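Local coordinates for protein glucanase (Clostridium thermocellum, PDB 5GXX) that probably hydrolyses beta-1,4-glucosidic bonds inside cellulose chains, as a family 9 endoglucanase of the cellulosome joined to a calcium-binding cellulose-binding-type module, at residues Trp276-Tyr281 / Val286-Gly291; Leu293-Leu296 / Gly300-Arg303; Ala452-Ser457 / Glu462-Leu467; Trp565-Thr568 / Ser572-Gly575. The protein carries 1 engineered substitution. One frame throughout, in Å; residues are numbered along the deposited sequence.

Interaction 1 (Trp276-Tyr281 / Val286-Gly291); sequences WTPQGY and VAYTPG
The one direct polar bond between 276-281 and 286-291 is donated by Tyr288 OH to Trp276 O, 2.6 Å away. The hydroxyl lies in the carbonyl plane at a C=O...donor angle of 150°. Helix 263-276 ends at Trp276, and a tyrosine suits this place because its long ring can bring a donor to a carbonyl of that last turn.

The apolar contacts lie on both sides of this bond. Val286 CG2, anti to the backbone N (CG1 at chi1 68°), sits over the six-membered ring of Trp276, 4.3 Å from its centroid and offset toward the rim, a CH-pi contact. The other branch, CG1, packs 4.1 Å from Trp276 CE3, so the beta-branched residue fills two places at once. Pro278 crosses the end of the tyrosine, its CD 3.4 Å from Tyr288 OH. The proline also suits the second position of the type I turn Thr277-Gly280, closed by Gly280 N to Thr277 O at 3.0 Å; Gly280 itself has a positive phi.

Trp276 NE1 is hydrogen-bonded to Trp241 O, and its ring reaches Tyr304 and Glu308 of helix 301-318, while Phe331 of helix 322-340 touches both Trp276 and Tyr288.

Interaction 2 (Leu293-Leu296 / Gly300-Arg303); sequences LAHL and GPLR
A water (water 1) among buried residues joins Ala294 and Leu296 to Pro301, gripped by three backbone groups. It donates to Ala294 O at 2.7 Å and to Pro301 O at 2.8 Å, and accepts from Leu296 N at 2.8 Å. The segments have no direct hydrogen bond between them, so this water is their polar bridge and gives all three main-chain atoms a partner.

Beside it the contact is apolar. Pro301 lays CB over the centre of the His295 imidazole, 3.6 Å from the centroid and 12° off the normal, a CH-pi contact; its CG leans toward NE2 of the same ring. The histidine stands alongside the proline because its CG is nearly anti to the backbone N (chi1 -156°), and NE2 is hydrogen-bonded to Pro392 O, which helps to fix the turn of the ring. Leu293 crosses Leu302 at about a right angle, CD1 meeting Leu302 CD2 at 3.7 Å, next to Tyr338 of helix 322-340.

Gly300, with positive phi, holds the N-cap position. Arg303 NE returns to Gly300 O at 3.1 Å, while NH1 makes a salt bridge with Asp413. Proline in the first turn, where no amide hydrogen is needed, is typical of a helix start, here that of helix 301-318 in the helical family 9 catalytic domain.

Interaction 3 (Ala452-Ser457 / Glu462-Leu467); sequences AINQAS and EIKALL
Glu462 meets Asn454 and Gln455 together and has the most surface buried in this contact. Its carbonyl oxygen takes two amides from the same face of its plane: Asn454 N at 2.7 Å and, longer, Gln455 N, 3.3 Å from Glu462 O. Its own amide answers Gln455 O at 2.9 Å.

The carboxylate adds a side-chain bond. Asn454 ND2 reaches Glu462 OE2 at 2.8 Å with an N-H...acceptor angle of 163°, meeting the oxygen on its anti side and somewhat out of the carboxylate plane. The two side chains run alongside each other, pointing the same way; Glu462 has CG anti to its backbone N (chi1 -174°), which carries the acid up beside the amide. OE1 makes a salt bridge with Arg555 of strand 549-557, so neutral and positive donors share the carboxylate, and the arginine probably stabilises its negative charge.

Two residues facing one make this a classic beta bulge, set in the antiparallel hairpin of strands 447-456 and 460-469 in the cellulose-binding-type module. Asn454 has the helix-like backbone angles that mark the first bulge position, and its side chain consequently turns toward the partner strand.

Lys464 is the next residue along that lines this face. It pairs with Ala452 in a hydrogen-bonded pair, Ala452 N to Lys464 O and Lys464 N to Ala452 O both 3.0 Å. The small alanine makes little side-chain contact; the extended lysine stem leads away from the partner strand, though Lys464 CB packs 3.9 Å from Asn454 OD1.

Interaction 4 (Trp565-Thr568 / Ser572-Gly575); sequences WDPT and SYQG. With CA (calcium ion), chain D.
Pro567 sets the CB-CG edge of its ring on one face of the Tyr573 phenol in a calcium-binding loop, between strands 549-557 and 581-583, where an Asx turn shapes the backbone. The tight part is this CH-pi contact. Pro567 CB stands over the centre of the Tyr573 ring, 3.5 Å from the centroid and only 8° off the normal, so that the slightly positive C-H groups of the proline meet the pi cloud. CG of the same proline follows toward the far end of the ring, 3.7 Å from Tyr573 CE2. The tyrosine reaches this position with CG roughly anti to its backbone N (chi1 -151°), running alongside the proline and pointing the same way; Pro567 O meanwhile touches Tyr573 CB at 3.3 Å. A proline suits the place because its rigid ring holds CB and CG as a compact apolar edge against the aromatic face, and Thr461 of strand 460-469 touches both residues.

The looser side is at Thr568, an exposed residue whose N comes no closer than 4.3 Å to Tyr573 CD2. It is held by its own segment: Asp566 OD1 takes both the amide and the hydroxyl of Thr568. The same loop binds the calcium ion through the main-chain Asp566 O at 2.3 Å, with Asp488, Glu491, Asn569 and Asp570 completing the protein's share of the site; water 2, a further ligand, lies 3.3 Å above the plane of the Trp565 ring.

Along the chain the four contacts follow one another in series and form two pairs on opposite sides of the chain's centre. Interactions 1 and 2 have centres 11 Å apart in the family 9 catalytic part: interaction 1 and segment 293-296 lie in the loop between helices 263-276 and 301-318, and 300-303 opens the second helix. Ala287 O to His295 N is a probable hydrogen bond joining them, and Trp276 packs on Ala294. Interactions 3 and 4, also 11 Å apart, belong to the C-terminal beta-rich part, where the Tyr573 hydroxyl touches Ile453 and Ala456, tying the calcium loop to the hairpin. Nearest atoms of interactions 2 and 3 are about 39 Å apart, consistent with separate catalytic and binding-type modules.

Interaction 1 (Trp276-Tyr281 / Val286-Gly291)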
loop_
_atom_site.group_PDB
_atom_site.type_symbol
_atom_site.label_atom_id
_atom_site.label_comp_id
_atom_site.label_asym_id
_atom_site.label_seq_id
_atom_site.Cartn_x
_atom_site.Cartn_y
_atom_site.Cartn_z
ATOM N N TRP A 276 -3.424 -57.626 4.163
ATOM C CA TRP A 276 -2.996 -56.646 5.148
ATOM C C TRP A 276 -2.006 -57.188 6.190
ATOM O O TRP A 276 -1.319 -56.395 6.831
ATOM C CB TRP A 276 -4.236 -56.087 5.846
ATOM C CG TRP A 276 -4.836 -54.969 5.066
ATOM C CD1 TRP A 276 -5.803 -55.049 4.089
ATOM C CD2 TRP A 276 -4.471 -53.592 5.162
ATOM N NE1 TRP A 276 -6.061 -53.790 3.584
ATOM C CE2 TRP A 276 -5.252 -52.880 4.227
ATOM C CE3 TRP A 276 -3.579 -52.884 5.984
ATOM C CZ2 TRP A 276 -5.138 -51.491 4.072
ATOM C CZ3 TRP A 276 -3.483 -51.509 5.843
ATOM C CH2 TRP A 276 -4.259 -50.824 4.887
ATOM N N THR A 277 -1.950 -58.504 6.377
ATOM C CA THR A 277 -1.115 -59.107 7.416
ATOM C C THR A 277 0.334 -59.273 6.947
ATOM O O THR A 277 0.597 -59.313 5.748
ATOM C CB THR A 277 -1.631 -60.498 7.839
ATOM O OG1 THR A 277 -1.504 -61.422 6.745
ATOM C CG2 THR A 277 -3.068 -60.429 8.368
ATOM N N PRO A 278 1.286 -59.404 7.880
ATOM C CA PRO A 278 2.677 -59.659 7.494
ATOM C C PRO A 278 2.896 -60.855 6.561
ATOM O O PRO A 278 3.795 -60.822 5.721
ATOM C CB PRO A 278 3.387 -59.853 8.840
ATOM C CG PRO A 278 2.620 -58.922 9.744
ATOM C CD PRO A 278 1.181 -59.182 9.333
ATOM N N GLN A 279 2.070 -61.900 6.654
ATOM C CA GLN A 279 2.274 -63.075 5.805
ATOM C C GLN A 279 1.740 -62.883 4.378
ATOM O O GLN A 279 2.136 -63.627 3.479
ATOM C CB GLN A 279 1.664 -64.319 6.456
ATOM C CG GLN A 279 2.388 -64.791 7.731
ATOM C CD GLN A 279 3.757 -65.403 7.543
ATOM O OE1 GLN A 279 4.117 -65.901 6.479
ATOM N NE2 GLN A 279 4.531 -65.415 8.628
ATOM N N GLY A 280 0.860 -61.903 4.191
ATOM C CA GLY A 280 0.351 -61.557 2.879
ATOM C C GLY A 280 -0.642 -62.583 2.375
ATOM O O GLY A 280 -1.076 -63.477 3.107
ATOM N N TYR A 281 -0.985 -62.442 1.101
ATOM C CA TYR A 281 -1.950 -63.312 0.448
ATOM C C TYR A 281 -1.289 -63.761 -0.842
ATOM O O TYR A 281 -1.220 -62.996 -1.812
ATOM C CB TYR A 281 -3.218 -62.532 0.107
ATOM C CG TYR A 281 -4.203 -63.382 -0.667
ATOM C CD1 TYR A 281 -4.842 -64.461 -0.059
ATOM C CD2 TYR A 281 -4.458 -63.119 -2.004
ATOM C CE1 TYR A 281 -5.714 -65.272 -0.770
ATOM C CE2 TYR A 281 -5.336 -63.911 -2.727
ATOM C CZ TYR A 281 -5.966 -64.972 -2.099
ATOM O OH TYR A 281 -6.834 -65.750 -2.844
ATOM N N VAL A 286 0.131 -55.533 1.311
ATOM C CA VAL A 286 0.305 -54.106 1.551
ATOM C C VAL A 286 1.767 -53.786 1.912
ATOM O O VAL A 286 2.488 -54.601 2.500
ATOM C CB VAL A 286 -0.656 -53.642 2.658
ATOM C CG1 VAL A 286 -0.274 -54.241 4.000
ATOM C CG2 VAL A 286 -0.752 -52.120 2.735
ATOM N N ALA A 287 2.254 -52.609 1.535
ATOM C CA ALA A 287 3.586 -52.208 1.979
ATOM C C ALA A 287 3.596 -52.127 3.498
ATOM O O ALA A 287 2.619 -51.731 4.131
ATOM C CB ALA A 287 3.983 -50.844 1.410
ATOM N N TYR A 288 4.734 -52.504 4.070
ATOM C CA TYR A 288 4.938 -52.356 5.503
ATOM C C TYR A 288 6.157 -51.484 5.756
ATOM O O TYR A 288 7.198 -51.630 5.106
ATOM C CB TYR A 288 5.197 -53.711 6.163
ATOM C CG TYR A 288 3.974 -54.339 6.769
ATOM C CD1 TYR A 288 3.096 -55.115 6.011
ATOM C CD2 TYR A 288 3.676 -54.102 8.105
ATOM C CE1 TYR A 288 1.970 -55.687 6.594
ATOM C CE2 TYR A 288 2.540 -54.640 8.682
ATOM C CZ TYR A 288 1.699 -55.446 7.936
ATOM O OH TYR A 288 0.576 -55.956 8.557
ATOM N N THR A 289 6.051 -50.581 6.719
ATOM C CA THR A 289 7.294 -49.944 7.196
ATOM C C THR A 289 8.158 -50.960 7.955
ATOM O O THR A 289 7.644 -51.953 8.485
ATOM C CB THR A 289 7.049 -48.732 8.126
ATOM O OG1 THR A 289 6.608 -49.208 9.408
ATOM C CG2 THR A 289 5.995 -47.806 7.556
ATOM N N PRO A 290 9.479 -50.713 7.999
ATOM C CA PRO A 290 10.332 -51.630 8.759
ATOM C C PRO A 290 9.924 -51.689 10.223
ATOM O O PRO A 290 10.088 -52.737 10.857
ATOM C CB PRO A 290 11.723 -51.026 8.589
ATOM C CG PRO A 290 11.683 -50.350 7.242
ATOM C CD PRO A 290 10.282 -49.741 7.227
ATOM N N GLY A 291 9.353 -50.595 10.712
ATOM C CA GLY A 291 8.856 -50.507 12.084
ATOM C C GLY A 291 7.537 -51.210 12.363
ATOM O O GLY A 291 7.094 -51.216 13.515
#

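Interaction 2 (Leu293-Leu296 / Gly300-Arg303)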
loop_
_atom_site.group_PDB
_atom_site.type_symbol
_atom_site.label_atom_id
_atom_site.label_comp_id
_atom_site.label_asym_id
_atom_site.label_seq_id
_atom_site.Cartn_x
_atom_site.Cartn_y
_atom_site.Cartn_z
ATOM N N LEU A 293 4.370 -50.849 10.597
ATOM C CA LEU A 293 3.114 -50.196 10.222
ATOM C C LEU A 293 2.707 -50.613 8.817
ATOM O O LEU A 293 3.491 -50.451 7.885
ATOM C CB LEU A 293 3.223 -48.667 10.277
ATOM C CG LEU A 293 2.045 -47.845 9.741
ATOM C CD1 LEU A 293 0.805 -48.027 10.631
ATOM C CD2 LEU A 293 2.435 -46.375 9.703
ATOM N N ALA A 294 1.488 -51.131 8.657
ATOM C CA ALA A 294 0.958 -51.420 7.316
ATOM C C ALA A 294 0.703 -50.047 6.718
ATOM O O ALA A 294 -0.027 -49.249 7.320
ATOM C CB ALA A 294 -0.321 -52.299 7.391
ATOM N N HIS A 295 1.328 -49.760 5.576
ATOM C CA HIS A 295 1.394 -48.400 5.033
ATOM C C HIS A 295 0.777 -48.352 3.627
ATOM O O HIS A 295 1.412 -48.686 2.608
ATOM C CB HIS A 295 2.857 -47.931 5.018
ATOM C CG HIS A 295 3.034 -46.442 5.046
ATOM N ND1 HIS A 295 2.788 -45.648 3.944
ATOM C CD2 HIS A 295 3.471 -45.614 6.026
ATOM C CE1 HIS A 295 3.048 -44.392 4.256
ATOM N NE2 HIS A 295 3.448 -44.339 5.517
ATOM N N LEU A 296 -0.498 -47.984 3.579
ATOM C CA LEU A 296 -1.242 -48.145 2.335
ATOM C C LEU A 296 -0.933 -47.093 1.283
ATOM O O LEU A 296 -0.904 -47.420 0.089
ATOM C CB LEU A 296 -2.759 -48.224 2.589
ATOM C CG LEU A 296 -3.678 -48.423 1.369
ATOM C CD1 LEU A 296 -3.459 -49.843 0.844
ATOM C CD2 LEU A 296 -5.112 -48.151 1.789
ATOM N N GLY A 300 -2.628 -40.293 5.128
ATOM C CA GLY A 300 -3.333 -40.976 6.213
ATOM C C GLY A 300 -3.060 -42.460 6.394
ATOM O O GLY A 300 -3.981 -43.242 6.578
ATOM N N PRO A 301 -1.790 -42.881 6.419
ATOM C CA PRO A 301 -1.515 -44.298 6.655
ATOM C C PRO A 301 -2.036 -44.795 8.005
ATOM O O PRO A 301 -2.563 -45.914 8.062
ATOM C CB PRO A 301 0.010 -44.384 6.554
ATOM C CG PRO A 301 0.479 -43.010 6.913
ATOM C CD PRO A 301 -0.551 -42.101 6.284
ATOM N N LEU A 302 -1.940 -43.986 9.067
ATOM C CA LEU A 302 -2.449 -44.433 10.377
ATOM C C LEU A 302 -3.965 -44.643 10.332
ATOM O O LEU A 302 -4.465 -45.605 10.915
ATOM C CB LEU A 302 -2.041 -43.485 11.515
ATOM C CG LEU A 302 -0.549 -43.511 11.899
ATOM C CD1 LEU A 302 -0.276 -42.447 12.973
ATOM C CD2 LEU A 302 -0.084 -44.871 12.404
ATOM N N ARG A 303 -4.680 -43.723 9.691
ATOM C CA ARG A 303 -6.118 -43.858 9.426
ATOM C C ARG A 303 -6.454 -45.201 8.792
ATOM O O ARG A 303 -7.319 -45.938 9.294
ATOM C CB ARG A 303 -6.580 -42.711 8.523
ATOM C CG ARG A 303 -7.982 -42.843 7.948
ATOM C CD ARG A 303 -7.896 -43.248 6.493
ATOM N NE ARG A 303 -6.879 -42.601 5.660
ATOM C CZ ARG A 303 -7.113 -41.577 4.837
ATOM N NH1 ARG A 303 -8.312 -41.003 4.769
ATOM N NH2 ARG A 303 -6.159 -41.143 4.039
HETATM O O HOH W 1 -1.855 -47.764 6.066
#

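Interaction 3 (Ala452-Ser457 / Glu462-Leu467)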
loop_
_atom_site.group_PDB
_atom_site.type_symbol
_atom_site.label_atom_id
_atom_site.label_comp_id
_atom_site.label_asym_id
_atom_site.label_seq_id
_atom_site.Cartn_x
_atom_site.Cartn_y
_atom_site.Cartn_z
ATOM N N ALA A 452 2.992 2.820 22.022
ATOM C CA ALA A 452 4.325 3.389 21.922
ATOM C C ALA A 452 4.178 4.902 21.951
ATOM O O ALA A 452 3.142 5.464 21.566
ATOM C CB ALA A 452 5.030 2.947 20.643
ATOM N N ILE A 453 5.226 5.552 22.447
ATOM C CA ILE A 453 5.340 6.998 22.301
ATOM C C ILE A 453 5.648 7.262 20.833
ATOM O O ILE A 453 6.696 6.855 20.316
ATOM C CB ILE A 453 6.433 7.573 23.206
ATOM C CG1 ILE A 453 6.103 7.274 24.665
ATOM C CG2 ILE A 453 6.570 9.074 22.959
ATOM C CD1 ILE A 453 7.321 7.223 25.573
ATOM N N ASN A 454 4.705 7.893 20.140
ATOM C CA ASN A 454 4.887 8.171 18.724
ATOM C C ASN A 454 5.701 9.454 18.525
ATOM O O ASN A 454 6.477 9.578 17.574
ATOM C CB ASN A 454 3.537 8.225 18.009
ATOM C CG ASN A 454 3.656 7.974 16.518
ATOM O OD1 ASN A 454 4.142 6.929 16.085
ATOM N ND2 ASN A 454 3.214 8.937 15.725
ATOM N N GLN A 455 5.517 10.397 19.441
ATOM C CA GLN A 455 6.299 11.627 19.482
ATOM C C GLN A 455 6.079 12.264 20.843
ATOM O O GLN A 455 4.950 12.339 21.330
ATOM C CB GLN A 455 5.849 12.608 18.398
ATOM C CG GLN A 455 6.841 13.739 18.154
ATOM C CD GLN A 455 6.381 14.720 17.085
ATOM O OE1 GLN A 455 5.505 14.412 16.271
ATOM N NE2 GLN A 455 6.980 15.908 17.080
ATOM N N ALA A 456 7.166 12.735 21.445
ATOM C CA ALA A 456 7.096 13.476 22.698
ATOM C C ALA A 456 7.551 14.898 22.393
ATOM O O ALA A 456 8.409 15.112 21.542
ATOM C CB ALA A 456 7.993 12.836 23.743
ATOM N N SER A 457 6.962 15.868 23.081
ATOM C CA SER A 457 7.299 17.263 22.855
ATOM C C SER A 457 7.167 18.016 24.171
ATOM O O SER A 457 6.519 17.526 25.091
ATOM C CB SER A 457 6.359 17.818 21.792
ATOM O OG SER A 457 6.178 19.213 21.916
ATOM N N GLU A 462 2.151 12.175 22.025
ATOM C CA GLU A 462 1.437 11.530 20.936
ATOM C C GLU A 462 1.658 10.028 21.053
ATOM O O GLU A 462 2.800 9.563 21.114
ATOM C CB GLU A 462 1.923 12.041 19.580
ATOM C CG GLU A 462 1.116 11.506 18.421
ATOM C CD GLU A 462 1.550 12.129 17.114
ATOM O OE1 GLU A 462 1.051 13.226 16.772
ATOM O OE2 GLU A 462 2.405 11.514 16.444
ATOM N N ILE A 463 0.546 9.301 21.060
ATOM C CA ILE A 463 0.551 7.854 21.292
ATOM C C ILE A 463 0.137 7.122 20.016
ATOM O O ILE A 463 -0.815 7.528 19.353
ATOM C CB ILE A 463 -0.449 7.488 22.419
ATOM C CG1 ILE A 463 -0.102 8.150 23.763
ATOM C CG2 ILE A 463 -0.536 5.974 22.611
ATOM C CD1 ILE A 463 1.288 7.853 24.268
ATOM N N LYS A 464 0.865 6.060 19.677
ATOM C CA LYS A 464 0.382 5.073 18.720
ATOM C C LYS A 464 -0.173 3.907 19.541
ATOM O O LYS A 464 0.533 3.326 20.375
ATOM C CB LYS A 464 1.503 4.620 17.776
ATOM C CG LYS A 464 1.116 3.483 16.857
ATOM C CD LYS A 464 2.326 3.030 16.067
ATOM C CE LYS A 464 2.055 1.790 15.237
ATOM N NZ LYS A 464 3.212 1.500 14.339
ATOM N N ALA A 465 -1.440 3.576 19.303
ATOM C CA ALA A 465 -2.085 2.512 20.078
ATOM C C ALA A 465 -2.802 1.498 19.184
ATOM O O ALA A 465 -3.553 1.865 18.287
ATOM C CB ALA A 465 -3.053 3.126 21.075
ATOM N N LEU A 466 -2.560 0.219 19.464
ATOM C CA LEU A 466 -3.175 -0.870 18.717
ATOM C C LEU A 466 -4.051 -1.665 19.673
ATOM O O LEU A 466 -3.539 -2.309 20.584
ATOM C CB LEU A 466 -2.092 -1.793 18.151
ATOM C CG LEU A 466 -1.643 -1.461 16.725
ATOM C CD1 LEU A 466 -0.931 -0.110 16.632
ATOM C CD2 LEU A 466 -0.735 -2.603 16.246
ATOM N N LEU A 467 -5.364 -1.590 19.475
ATOM C CA LEU A 467 -6.288 -2.398 20.285
ATOM C C LEU A 467 -6.413 -3.770 19.623
ATOM O O LEU A 467 -6.874 -3.889 18.482
ATOM C CB LEU A 467 -7.653 -1.723 20.410
ATOM C CG LEU A 467 -8.686 -2.542 21.205
ATOM C CD1 LEU A 467 -8.236 -2.843 22.633
ATOM C CD2 LEU A 467 -10.047 -1.855 21.204
#

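Interaction 4 (Trp565-Thr568 / Ser572-Gly575)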
loop_
_atom_site.group_PDB
_atom_site.type_symbol
_atom_site.label_atom_id
_atom_site.label_comp_id
_atom_site.label_asym_id
_atom_site.label_seq_id
_atom_site.Cartn_x
_atom_site.Cartn_y
_atom_site.Cartn_z
ATOM N N TRP A 565 3.935 20.751 30.255
ATOM C CA TRP A 565 3.383 19.407 30.029
ATOM C C TRP A 565 4.322 18.345 30.585
ATOM O O TRP A 565 5.504 18.330 30.253
ATOM C CB TRP A 565 3.143 19.187 28.533
ATOM C CG TRP A 565 2.442 17.888 28.214
ATOM C CD1 TRP A 565 2.986 16.794 27.611
ATOM C CD2 TRP A 565 1.071 17.576 28.472
ATOM N NE1 TRP A 565 2.035 15.805 27.488
ATOM C CE2 TRP A 565 0.852 16.258 28.011
ATOM C CE3 TRP A 565 0.009 18.270 29.071
ATOM C CZ2 TRP A 565 -0.390 15.621 28.124
ATOM C CZ3 TRP A 565 -1.227 17.644 29.169
ATOM C CH2 TRP A 565 -1.413 16.326 28.701
ATOM N N ASP A 566 3.798 17.460 31.432
ATOM C CA ASP A 566 4.630 16.427 32.051
ATOM C C ASP A 566 3.963 15.054 31.948
ATOM O O ASP A 566 3.094 14.727 32.753
ATOM C CB ASP A 566 4.941 16.793 33.508
ATOM C CG ASP A 566 5.873 15.797 34.183
ATOM O OD1 ASP A 566 6.512 14.977 33.492
ATOM O OD2 ASP A 566 5.965 15.839 35.427
ATOM N N PRO A 567 4.352 14.255 30.941
ATOM C CA PRO A 567 3.749 12.928 30.806
ATOM C C PRO A 567 4.265 11.929 31.841
ATOM O O PRO A 567 3.623 10.895 32.043
ATOM C CB PRO A 567 4.180 12.495 29.405
ATOM C CG PRO A 567 5.509 13.186 29.203
ATOM C CD PRO A 567 5.322 14.529 29.863
ATOM N N THR A 568 5.402 12.226 32.470
ATOM C CA THR A 568 6.072 11.310 33.401
ATOM C C THR A 568 5.289 11.014 34.684
ATOM O O THR A 568 5.652 10.107 35.434
ATOM C CB THR A 568 7.530 11.742 33.737
ATOM O OG1 THR A 568 7.526 12.813 34.689
ATOM C CG2 THR A 568 8.298 12.162 32.492
ATOM N N SER A 572 -1.040 6.226 32.264
ATOM C CA SER A 572 -0.925 5.421 31.056
ATOM C C SER A 572 0.375 5.568 30.274
ATOM O O SER A 572 0.616 4.814 29.340
ATOM C CB SER A 572 -2.136 5.658 30.164
ATOM O OG SER A 572 -3.292 5.251 30.856
ATOM N N TYR A 573 1.217 6.522 30.663
ATOM C CA TYR A 573 2.540 6.678 30.066
ATOM C C TYR A 573 3.575 5.712 30.635
ATOM O O TYR A 573 4.639 5.521 30.040
ATOM C CB TYR A 573 3.020 8.110 30.311
ATOM C CG TYR A 573 3.970 8.682 29.283
ATOM C CD1 TYR A 573 3.551 8.923 27.974
ATOM C CD2 TYR A 573 5.273 9.034 29.633
ATOM C CE1 TYR A 573 4.416 9.501 27.045
ATOM C CE2 TYR A 573 6.138 9.600 28.712
ATOM C CZ TYR A 573 5.706 9.836 27.420
ATOM O OH TYR A 573 6.573 10.404 26.507
ATOM N N GLN A 574 3.270 5.106 31.778
ATOM C CA GLN A 574 4.256 4.296 32.490
ATOM C C GLN A 574 4.798 3.185 31.616
ATOM O O GLN A 574 4.026 2.418 31.040
ATOM C CB GLN A 574 3.649 3.641 33.728
ATOM C CG GLN A 574 3.041 4.578 34.738
ATOM C CD GLN A 574 2.433 3.808 35.898
ATOM O OE1 GLN A 574 1.210 3.709 36.018
ATOM N NE2 GLN A 574 3.289 3.243 36.749
ATOM N N GLY A 575 6.122 3.101 31.526
ATOM C CA GLY A 575 6.779 2.003 30.825
ATOM C C GLY A 575 6.784 2.090 29.310
ATOM O O GLY A 575 7.438 1.271 28.658
HETATM CA CA CA D . 0.975 14.971 33.664
HETATM O O HOH W 2 0.105 15.190 31.458
#